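Local coordinates for protein salivary cystatin-L (Ixodes scapularis, PDB 4ZM8) that inhibits host cysteine proteases such as cathepsins L and S, suppressing the host immune response and supporting tick feeding, at the interface of chains A and B. Numbering follows the deposited sequence. Chains: chain A/B, Putative secreted cystatin.

Contact 1: the interface of chains A and B. Residues chain A 106, 108-109; chain B 26, 30.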
ATOM      1  N   VAL A 106      -5.424  -4.458  -7.768  1.00 42.86           N
ATOM      2  CA  VAL A 106      -4.550  -5.437  -8.396  1.00 38.39           C
ATOM      3  C   VAL A 106      -3.148  -4.859  -8.561  1.00 38.07           C
ATOM      4  O   VAL A 106      -2.972  -3.796  -9.141  1.00 38.04           O
ATOM      5  CB  VAL A 106      -5.119  -5.881  -9.760  1.00 34.27           C
ATOM      6  CG1 VAL A 106      -4.129  -6.738 -10.516  1.00 35.47           C
ATOM      7  CG2 VAL A 106      -6.418  -6.633  -9.560  1.00 34.55           C
ATOM      8  N   PRO A 108       0.589  -4.808 -10.177  1.00 44.39           N
ATOM      9  CA  PRO A 108       0.916  -5.151 -11.562  1.00 43.41           C
ATOM     10  C   PRO A 108       1.520  -6.558 -11.691  1.00 41.90           C
ATOM     11  O   PRO A 108       2.520  -6.871 -11.048  1.00 42.89           O
ATOM     12  CB  PRO A 108       1.923  -4.063 -11.961  1.00 46.30           C
ATOM     13  CG  PRO A 108       1.668  -2.936 -11.003  1.00 45.56           C
ATOM     14  CD  PRO A 108       1.290  -3.601  -9.716  1.00 38.26           C
ATOM     15  N   PHE A 109       0.880  -7.385 -12.516  1.00 41.60           N
ATOM     16  CA  PHE A 109       1.334  -8.730 -12.866  1.00 38.97           C
ATOM     17  C   PHE A 109       2.839  -8.809 -13.126  1.00 48.15           C
ATOM     18  O   PHE A 109       3.342  -8.255 -14.112  1.00 51.49           O
ATOM     19  CB  PHE A 109       0.576  -9.226 -14.112  1.00 34.04           C
ATOM     20  CG  PHE A 109      -0.739  -9.875 -13.806  1.00 32.05           C
ATOM     21  CD1 PHE A 109      -1.625  -9.295 -12.919  1.00 33.99           C
ATOM     22  CD2 PHE A 109      -1.096 -11.058 -14.414  1.00 35.53           C
ATOM     23  CE1 PHE A 109      -2.839  -9.885 -12.633  1.00 30.78           C
ATOM     24  CE2 PHE A 109      -2.314 -11.655 -14.133  1.00 32.85           C
ATOM     25  CZ  PHE A 109      -3.184 -11.063 -13.235  1.00 31.73           C
TER
ATOM     26  N   ALA B  26      -8.699 -10.210 -11.590  1.00 26.32           N
ATOM     27  CA  ALA B  26      -7.365  -9.647 -11.658  1.00 25.40           C
ATOM     28  C   ALA B  26      -6.791  -9.642 -13.072  1.00 29.06           C
ATOM     29  O   ALA B  26      -6.111  -8.693 -13.475  1.00 30.35           O
ATOM     30  CB  ALA B  26      -6.446 -10.413 -10.729  1.00 26.75           C
ATOM     31  N   TRP B  30      -6.125  -6.378 -15.272  1.00 28.01           N
ATOM     32  CA  TRP B  30      -4.775  -5.949 -15.549  1.00 32.07           C
ATOM     33  C   TRP B  30      -4.506  -5.813 -17.038  1.00 35.59           C
ATOM     34  O   TRP B  30      -3.911  -4.831 -17.486  1.00 40.50           O
ATOM     35  CB  TRP B  30      -3.777  -6.919 -14.938  1.00 31.31           C
ATOM     36  CG  TRP B  30      -2.372  -6.509 -15.201  1.00 38.28           C
ATOM     37  CD1 TRP B  30      -1.683  -5.501 -14.593  1.00 38.39           C
ATOM     38  CD2 TRP B  30      -1.473  -7.091 -16.153  1.00 37.99           C
ATOM     39  NE1 TRP B  30      -0.408  -5.422 -15.104  1.00 40.50           N
ATOM     40  CE2 TRP B  30      -0.256  -6.387 -16.064  1.00 38.96           C
ATOM     41  CE3 TRP B  30      -1.579  -8.140 -17.068  1.00 37.66           C
ATOM     42  CZ2 TRP B  30       0.843  -6.701 -16.847  1.00 44.93           C
ATOM     43  CZ3 TRP B  30      -0.490  -8.447 -17.849  1.00 38.94           C
ATOM     44  CH2 TRP B  30       0.707  -7.731 -17.736  1.00 44.05           C
TER

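Contact 2: the interface of chains A and B. Residues chain A 7, 50-52, 54; chain B 57-59, 95.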
ATOM      1  N   TYR A   7     -11.331   9.005   6.151  1.00 54.28           N
ATOM      2  CA  TYR A   7     -10.679   9.628   7.299  1.00 49.98           C
ATOM      3  C   TYR A   7     -11.661  10.383   8.178  1.00 50.86           C
ATOM      4  O   TYR A   7     -12.376  11.272   7.731  1.00 54.14           O
ATOM      5  CB  TYR A   7      -9.558  10.563   6.847  1.00 47.89           C
ATOM      6  CG  TYR A   7      -8.274   9.831   6.519  1.00 49.88           C
ATOM      7  CD1 TYR A   7      -7.502   9.253   7.525  1.00 44.45           C
ATOM      8  CD2 TYR A   7      -7.848   9.688   5.202  1.00 47.17           C
ATOM      9  CE1 TYR A   7      -6.329   8.577   7.231  1.00 37.35           C
ATOM     10  CE2 TYR A   7      -6.671   9.015   4.902  1.00 45.23           C
ATOM     11  CZ  TYR A   7      -5.920   8.463   5.923  1.00 39.31           C
ATOM     12  OH  TYR A   7      -4.761   7.791   5.626  1.00 38.57           O
ATOM     13  N   GLU A  50      -6.089  12.645  11.396  1.00 40.64           N
ATOM     14  CA  GLU A  50      -7.198  11.877  10.827  1.00 41.59           C
ATOM     15  C   GLU A  50      -6.823  10.407  10.791  1.00 42.87           C
ATOM     16  O   GLU A  50      -5.784  10.051  10.237  1.00 43.78           O
ATOM     17  CB  GLU A  50      -7.533  12.350   9.414  1.00 38.94           C
ATOM     18  CG  GLU A  50      -7.738  13.835   9.279  1.00 35.04           C
ATOM     19  CD  GLU A  50      -7.559  14.292   7.857  1.00 38.70           C
ATOM     20  OE1 GLU A  50      -6.401  14.448   7.426  1.00 37.03           O
ATOM     21  OE2 GLU A  50      -8.578  14.472   7.149  1.00 48.09           O
ATOM     22  N   THR A  51      -7.658   9.551  11.376  1.00 43.72           N
ATOM     23  CA  THR A  51      -7.399   8.117  11.342  1.00 40.46           C
ATOM     24  C   THR A  51      -8.341   7.427  10.368  1.00 48.20           C
ATOM     25  O   THR A  51      -9.267   8.045   9.836  1.00 49.85           O
ATOM     26  CB  THR A  51      -7.549   7.461  12.712  1.00 36.75           C
ATOM     27  OG1 THR A  51      -8.888   7.648  13.176  1.00 42.96           O
ATOM     28  CG2 THR A  51      -6.591   8.069  13.694  1.00 38.73           C
ATOM     29  N   GLN A  52      -8.099   6.138  10.155  1.00 46.70           N
ATOM     30  CA  GLN A  52      -8.777   5.379   9.116  1.00 45.42           C
ATOM     31  C   GLN A  52      -8.506   3.895   9.281  1.00 45.67           C
ATOM     32  O   GLN A  52      -7.393   3.434   9.042  1.00 47.77           O
ATOM     33  CB  GLN A  52      -8.316   5.839   7.735  1.00 43.22           C
ATOM     34  CG  GLN A  52      -8.838   4.988   6.599  1.00 46.28           C
ATOM     35  CD  GLN A  52      -8.271   5.399   5.253  1.00 50.13           C
ATOM     36  OE1 GLN A  52      -7.116   5.105   4.932  1.00 48.92           O
ATOM     37  NE2 GLN A  52      -9.083   6.088   4.459  1.00 51.01           N
ATOM     38  N   VAL A  54      -8.150   0.111   8.534  1.00 46.37           N
ATOM     39  CA  VAL A  54      -7.868  -0.706   7.357  1.00 44.50           C
ATOM     40  C   VAL A  54      -8.219  -2.157   7.618  1.00 44.51           C
ATOM     41  O   VAL A  54      -7.647  -2.785   8.508  1.00 43.19           O
ATOM     42  CB  VAL A  54      -6.393  -0.653   6.940  1.00 42.24           C
ATOM     43  CG1 VAL A  54      -6.157  -1.609   5.793  1.00 41.42           C
ATOM     44  CG2 VAL A  54      -5.980   0.765   6.556  1.00 47.31           C
TER
ATOM     45  N   THR B  57      -4.697   0.514  11.335  1.00 42.71           N
ATOM     46  CA  THR B  57      -5.264   1.846  11.247  1.00 40.55           C
ATOM     47  C   THR B  57      -4.294   2.858  10.654  1.00 36.79           C
ATOM     48  O   THR B  57      -3.105   2.849  10.952  1.00 32.88           O
ATOM     49  CB  THR B  57      -5.754   2.336  12.632  1.00 36.85           C
ATOM     50  OG1 THR B  57      -5.737   3.772  12.662  1.00 41.77           O
ATOM     51  CG2 THR B  57      -4.931   1.755  13.755  1.00 31.08           C
ATOM     52  N   ASN B  58      -4.818   3.708   9.779  1.00 40.92           N
ATOM     53  CA  ASN B  58      -4.022   4.683   9.051  1.00 40.47           C
ATOM     54  C   ASN B  58      -4.049   6.043   9.721  1.00 42.89           C
ATOM     55  O   ASN B  58      -5.117   6.587   9.965  1.00 39.99           O
ATOM     56  CB  ASN B  58      -4.527   4.819   7.625  1.00 41.84           C
ATOM     57  CG  ASN B  58      -3.741   3.974   6.657  1.00 47.06           C
ATOM     58  OD1 ASN B  58      -2.562   3.716   6.870  1.00 47.05           O
ATOM     59  ND2 ASN B  58      -4.382   3.551   5.576  1.00 46.98           N
ATOM     60  N   TYR B  59      -2.875   6.592  10.017  1.00 39.29           N
ATOM     61  CA  TYR B  59      -2.808   7.879  10.686  1.00 36.10           C
ATOM     62  C   TYR B  59      -2.336   8.967   9.739  1.00 36.20           C
ATOM     63  O   TYR B  59      -1.143   9.077   9.464  1.00 41.07           O
ATOM     64  CB  TYR B  59      -1.881   7.807  11.894  1.00 31.96           C
ATOM     65  CG  TYR B  59      -2.344   6.849  12.964  1.00 33.34           C
ATOM     66  CD1 TYR B  59      -1.975   5.514  12.934  1.00 35.47           C
ATOM     67  CD2 TYR B  59      -3.145   7.278  14.008  1.00 34.04           C
ATOM     68  CE1 TYR B  59      -2.395   4.627  13.917  1.00 36.30           C
ATOM     69  CE2 TYR B  59      -3.578   6.396  14.998  1.00 32.49           C
ATOM     70  CZ  TYR B  59      -3.198   5.074  14.948  1.00 35.73           C
ATOM     71  OH  TYR B  59      -3.618   4.200  15.927  1.00 29.93           O
ATOM     72  N   VAL B  95       1.289   9.855   6.111  1.00 36.33           N
ATOM     73  CA  VAL B  95       0.451   8.816   6.667  1.00 32.83           C
ATOM     74  C   VAL B  95       1.333   7.763   7.302  1.00 40.61           C
ATOM     75  O   VAL B  95       2.300   7.304   6.685  1.00 39.46           O
ATOM     76  CB  VAL B  95      -0.439   8.150   5.621  1.00 34.26           C
ATOM     77  CG1 VAL B  95      -1.320   7.112   6.304  1.00 36.08           C
ATOM     78  CG2 VAL B  95      -1.284   9.196   4.874  1.00 35.57           C
TER

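Contact 3: the interface of chains A and B. Residues chain A 60-63; chain B 23, 48-50.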
ATOM      1  N   ARG A  60      -2.256 -13.321  -2.798  1.00 30.59           N
ATOM      2  CA  ARG A  60      -1.178 -13.463  -3.759  1.00 36.11           C
ATOM      3  C   ARG A  60      -1.486 -14.631  -4.693  1.00 39.44           C
ATOM      4  O   ARG A  60      -1.754 -15.747  -4.241  1.00 39.38           O
ATOM      5  CB  ARG A  60       0.159 -13.664  -3.063  1.00 37.06           C
ATOM      6  CG  ARG A  60       1.341 -13.493  -3.985  1.00 36.39           C
ATOM      7  CD  ARG A  60       2.576 -13.112  -3.193  1.00 45.40           C
ATOM      8  NE  ARG A  60       2.914 -14.116  -2.188  1.00 47.57           N
ATOM      9  CZ  ARG A  60       3.713 -13.899  -1.145  1.00 47.07           C
ATOM     10  NH1 ARG A  60       4.255 -12.705  -0.946  1.00 41.18           N
ATOM     11  NH2 ARG A  60       3.955 -14.878  -0.289  1.00 50.11           N
ATOM     12  N   LEU A  61      -1.460 -14.372  -5.998  1.00 33.80           N
ATOM     13  CA  LEU A  61      -1.827 -15.391  -6.968  1.00 29.01           C
ATOM     14  C   LEU A  61      -0.676 -15.802  -7.875  1.00 30.01           C
ATOM     15  O   LEU A  61       0.021 -14.962  -8.455  1.00 31.54           O
ATOM     16  CB  LEU A  61      -2.999 -14.904  -7.817  1.00 27.42           C
ATOM     17  CG  LEU A  61      -4.191 -14.472  -6.961  1.00 32.84           C
ATOM     18  CD1 LEU A  61      -5.388 -14.125  -7.815  1.00 28.90           C
ATOM     19  CD2 LEU A  61      -4.543 -15.540  -5.951  1.00 29.90           C
ATOM     20  N   THR A  62      -0.461 -17.103  -7.999  1.00 26.30           N
ATOM     21  CA  THR A  62       0.398 -17.553  -9.074  1.00 29.06           C
ATOM     22  C   THR A  62      -0.507 -18.116 -10.160  1.00 30.70           C
ATOM     23  O   THR A  62      -1.378 -18.954  -9.890  1.00 31.76           O
ATOM     24  CB  THR A  62       1.434 -18.585  -8.609  1.00 30.34           C
ATOM     25  OG1 THR A  62       1.889 -18.233  -7.298  1.00 36.13           O
ATOM     26  CG2 THR A  62       2.628 -18.598  -9.560  1.00 20.90           C
ATOM     27  N   LEU A  63      -0.321 -17.625 -11.381  1.00 27.15           N
ATOM     28  CA  LEU A  63      -1.239 -17.932 -12.467  1.00 29.66           C
ATOM     29  C   LEU A  63      -0.557 -18.356 -13.739  1.00 28.69           C
ATOM     30  O   LEU A  63       0.528 -17.877 -14.061  1.00 30.68           O
ATOM     31  CB  LEU A  63      -2.111 -16.719 -12.793  1.00 29.56           C
ATOM     32  CG  LEU A  63      -2.965 -16.168 -11.670  1.00 26.05           C
ATOM     33  CD1 LEU A  63      -3.763 -15.002 -12.199  1.00 24.65           C
ATOM     34  CD2 LEU A  63      -3.856 -17.272 -11.124  1.00 26.72           C
TER
ATOM     35  N   ALA B  23      -9.102 -14.618  -9.571  1.00 32.87           N
ATOM     36  CA  ALA B  23      -7.998 -14.693 -10.507  1.00 25.57           C
ATOM     37  C   ALA B  23      -8.437 -14.100 -11.829  1.00 28.21           C
ATOM     38  O   ALA B  23      -7.673 -13.408 -12.505  1.00 27.42           O
ATOM     39  CB  ALA B  23      -7.551 -16.117 -10.687  1.00 33.61           C
ATOM     40  N   LYS B  48      -0.935 -21.212  -7.520  1.00 37.02           N
ATOM     41  CA  LYS B  48      -0.849 -21.093  -6.070  1.00 32.23           C
ATOM     42  C   LYS B  48      -1.660 -19.909  -5.551  1.00 39.20           C
ATOM     43  O   LYS B  48      -1.734 -18.846  -6.196  1.00 39.79           O
ATOM     44  CB  LYS B  48       0.609 -20.958  -5.639  1.00 31.35           C
ATOM     45  CG  LYS B  48       0.839 -21.096  -4.142  1.00 33.96           C
ATOM     46  CD  LYS B  48       2.312 -21.278  -3.847  1.00 38.75           C
ATOM     47  CE  LYS B  48       3.143 -20.174  -4.494  1.00 45.36           C
ATOM     48  NZ  LYS B  48       4.568 -20.143  -4.045  1.00 49.16           N
ATOM     49  N   VAL B  49      -2.277 -20.104  -4.387  1.00 43.63           N
ATOM     50  CA  VAL B  49      -2.997 -19.040  -3.699  1.00 40.25           C
ATOM     51  C   VAL B  49      -2.482 -18.849  -2.285  1.00 45.92           C
ATOM     52  O   VAL B  49      -2.283 -19.818  -1.557  1.00 49.03           O
ATOM     53  CB  VAL B  49      -4.489 -19.327  -3.632  1.00 39.20           C
ATOM     54  CG1 VAL B  49      -5.193 -18.249  -2.824  1.00 41.95           C
ATOM     55  CG2 VAL B  49      -5.055 -19.398  -5.033  1.00 47.94           C
ATOM     56  N   GLU B  50      -2.254 -17.598  -1.899  1.00 43.64           N
ATOM     57  CA  GLU B  50      -1.896 -17.274  -0.522  1.00 45.21           C
ATOM     58  C   GLU B  50      -2.725 -16.088  -0.022  1.00 46.81           C
ATOM     59  O   GLU B  50      -2.883 -15.092  -0.728  1.00 43.03           O
ATOM     60  CB  GLU B  50      -0.401 -16.965  -0.415  1.00 41.61           C
ATOM     61  CG  GLU B  50       0.487 -18.021  -1.027  1.00 42.53           C
ATOM     62  CD  GLU B  50       1.868 -17.506  -1.348  1.00 47.82           C
ATOM     63  OE1 GLU B  50       2.049 -16.952  -2.452  1.00 47.54           O
ATOM     64  OE2 GLU B  50       2.772 -17.640  -0.494  1.00 53.49           O
TER
HETATM   65  O   HOH W   1       0.413 -17.284  -4.716  1.00 30.96           O

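Contact 1: the interface of chains A and B
A:Phe109 lies over the indole of B:Trp30, and this pair makes the tight part of the contact. The CB methylene of A:Phe109 sits over one face of the indole, 3.4 Å above the plane and close to its centre. This is a CH-pi contact, 3.5 Å from CB to the centroid of the six-membered ring of B:Trp30. The phenyl ring runs on from there toward the CB of B:Trp30. Its CE1 comes within 3.6 Å of the backbone O of B:Ala26, one turn earlier on the helix. In B:Trp30, chi1 of -180° puts CG opposite the backbone N and carries the indole out to the A:Phe109 methylene.

The flanks are looser. A:Val106 meets B:Ala26 through one methyl, with CG2 3.8 Å from CA. A:Pro108 brings its CA to 4.0 Å from CD1 of B:Trp30, beside the pyrrole part of the indole. Both flanking residues bury little surface, 11 and 14 Å², and touch through carbon atoms here.

The chain A residues come from the end of strand 104-106 and the segment that follows it. The chain B residues lie on helix 17-31, which rests on the sheet of chain A in this swapped dimer.

Contact 2: the interface of chains A and B
A chi1 of 173°, with CG anti to the backbone N, and an extended chain lay the amide of A:Gln52 alongside that of B:Asn58. B:Asn58, with chi1 -97°, points the same way. The two amides meet through a hydrogen bond from ND2 of B:Asn58 to OE1 of A:Gln52, 3.2 Å long. The donor lies in the carbonyl plane of A:Gln52, while the two amide planes are turned 53° apart. A shorter backbone bond runs from N of B:Asn58 to O of A:Gln52 at 2.7 Å. The backbone bond fixes the register of the strands, and the side-chain bond should limit rotation of the two amides.

Side chains on both flanks pack against this pair. The ring of A:Tyr7 has the amide carbon CD of A:Gln52 over one face, offset toward the rim. Its phenol OH lies 3.6 Å from CB of B:Asn58 and touches CG1 of B:Val95. On the other flank CG2 of A:Val54 packs 3.9 Å from CG of B:Asn58. The methyl CG2 of A:Thr51 stands off the plane of the B:Tyr59 ring, beyond its rim and 3.5 Å from CD2.

Antiparallel bridges between the two copies of strand 45-68 pair A:Thr51 with B:Tyr59 and A:Gln52 with B:Asn58. A:Tyr7 comes from a loop near the N-terminus and B:Val95 from strand 90-99. A:Gln52 and A:Val54 belong to the cystatin QxVxG motif, normally a protease-binding hairpin loop. Here it is drawn out within one continuous strand.

Contact 3: the interface of chains A and B
Strand 45-68 of chain A runs antiparallel to strand 45-68 of chain B, and helix 17-31 of chain B adds a contact from beside them. A:Arg60 pairs with B:Glu50 through both backbone bonds, N of A:Arg60 to O of B:Glu50 at 2.8 Å and N of B:Glu50 to O of A:Arg60 at 3.0 Å. Further along, N of A:Thr62 donates to O of B:Lys48 at 2.8 Å.

The side chains of A:Arg60 and B:Glu50 also meet, in a side-on salt bridge. NE of A:Arg60 bonds OE1 of B:Glu50 at 3.0 Å, and NH2 of A:Arg60 bonds OE2 of B:Glu50 at 3.0 Å. Both oxygens lie near the guanidinium plane but are met from above the carboxylate plane; the two planes stand 49° apart. A bend at chi3 (59°) of A:Arg60 turns its guanidinium edge to the carboxylate. A water bonds O of A:Arg60, OG1 of A:Thr62 and OE1 of B:Glu50, adding a second link to that carboxylate oxygen.

Toward the helix the contact is apolar. A:Leu61 sets CD1 3.8 Å from CA of B:Ala23, and its CD2 lies beside B:Val49. The site thus joins two long strands into one sheet, with the chain B helix packed against its leucine side.

Contacts 1 and 3 are neighbours, their C-alpha centres about 11 Å apart. Both use helix 17-31 of chain B. Contact 2 lies about 25 Å from contact 1 and 29 Å from contact 3, but shares strand 45-68 with contact 3. Contacts 2 and 3 lie on opposite sides of the two-fold midpoint of the paired strands. Glu50 occurs in both: A:Glu50 of contact 2 should meet B:Arg60 in the symmetry twin of contact 3. The centre of contact 2 is about 9 Å from A:Gly5, assigned as the reactive site by similarity. This fits the prediction that the dimer, formed in vitro and probably not in vivo, is inactive.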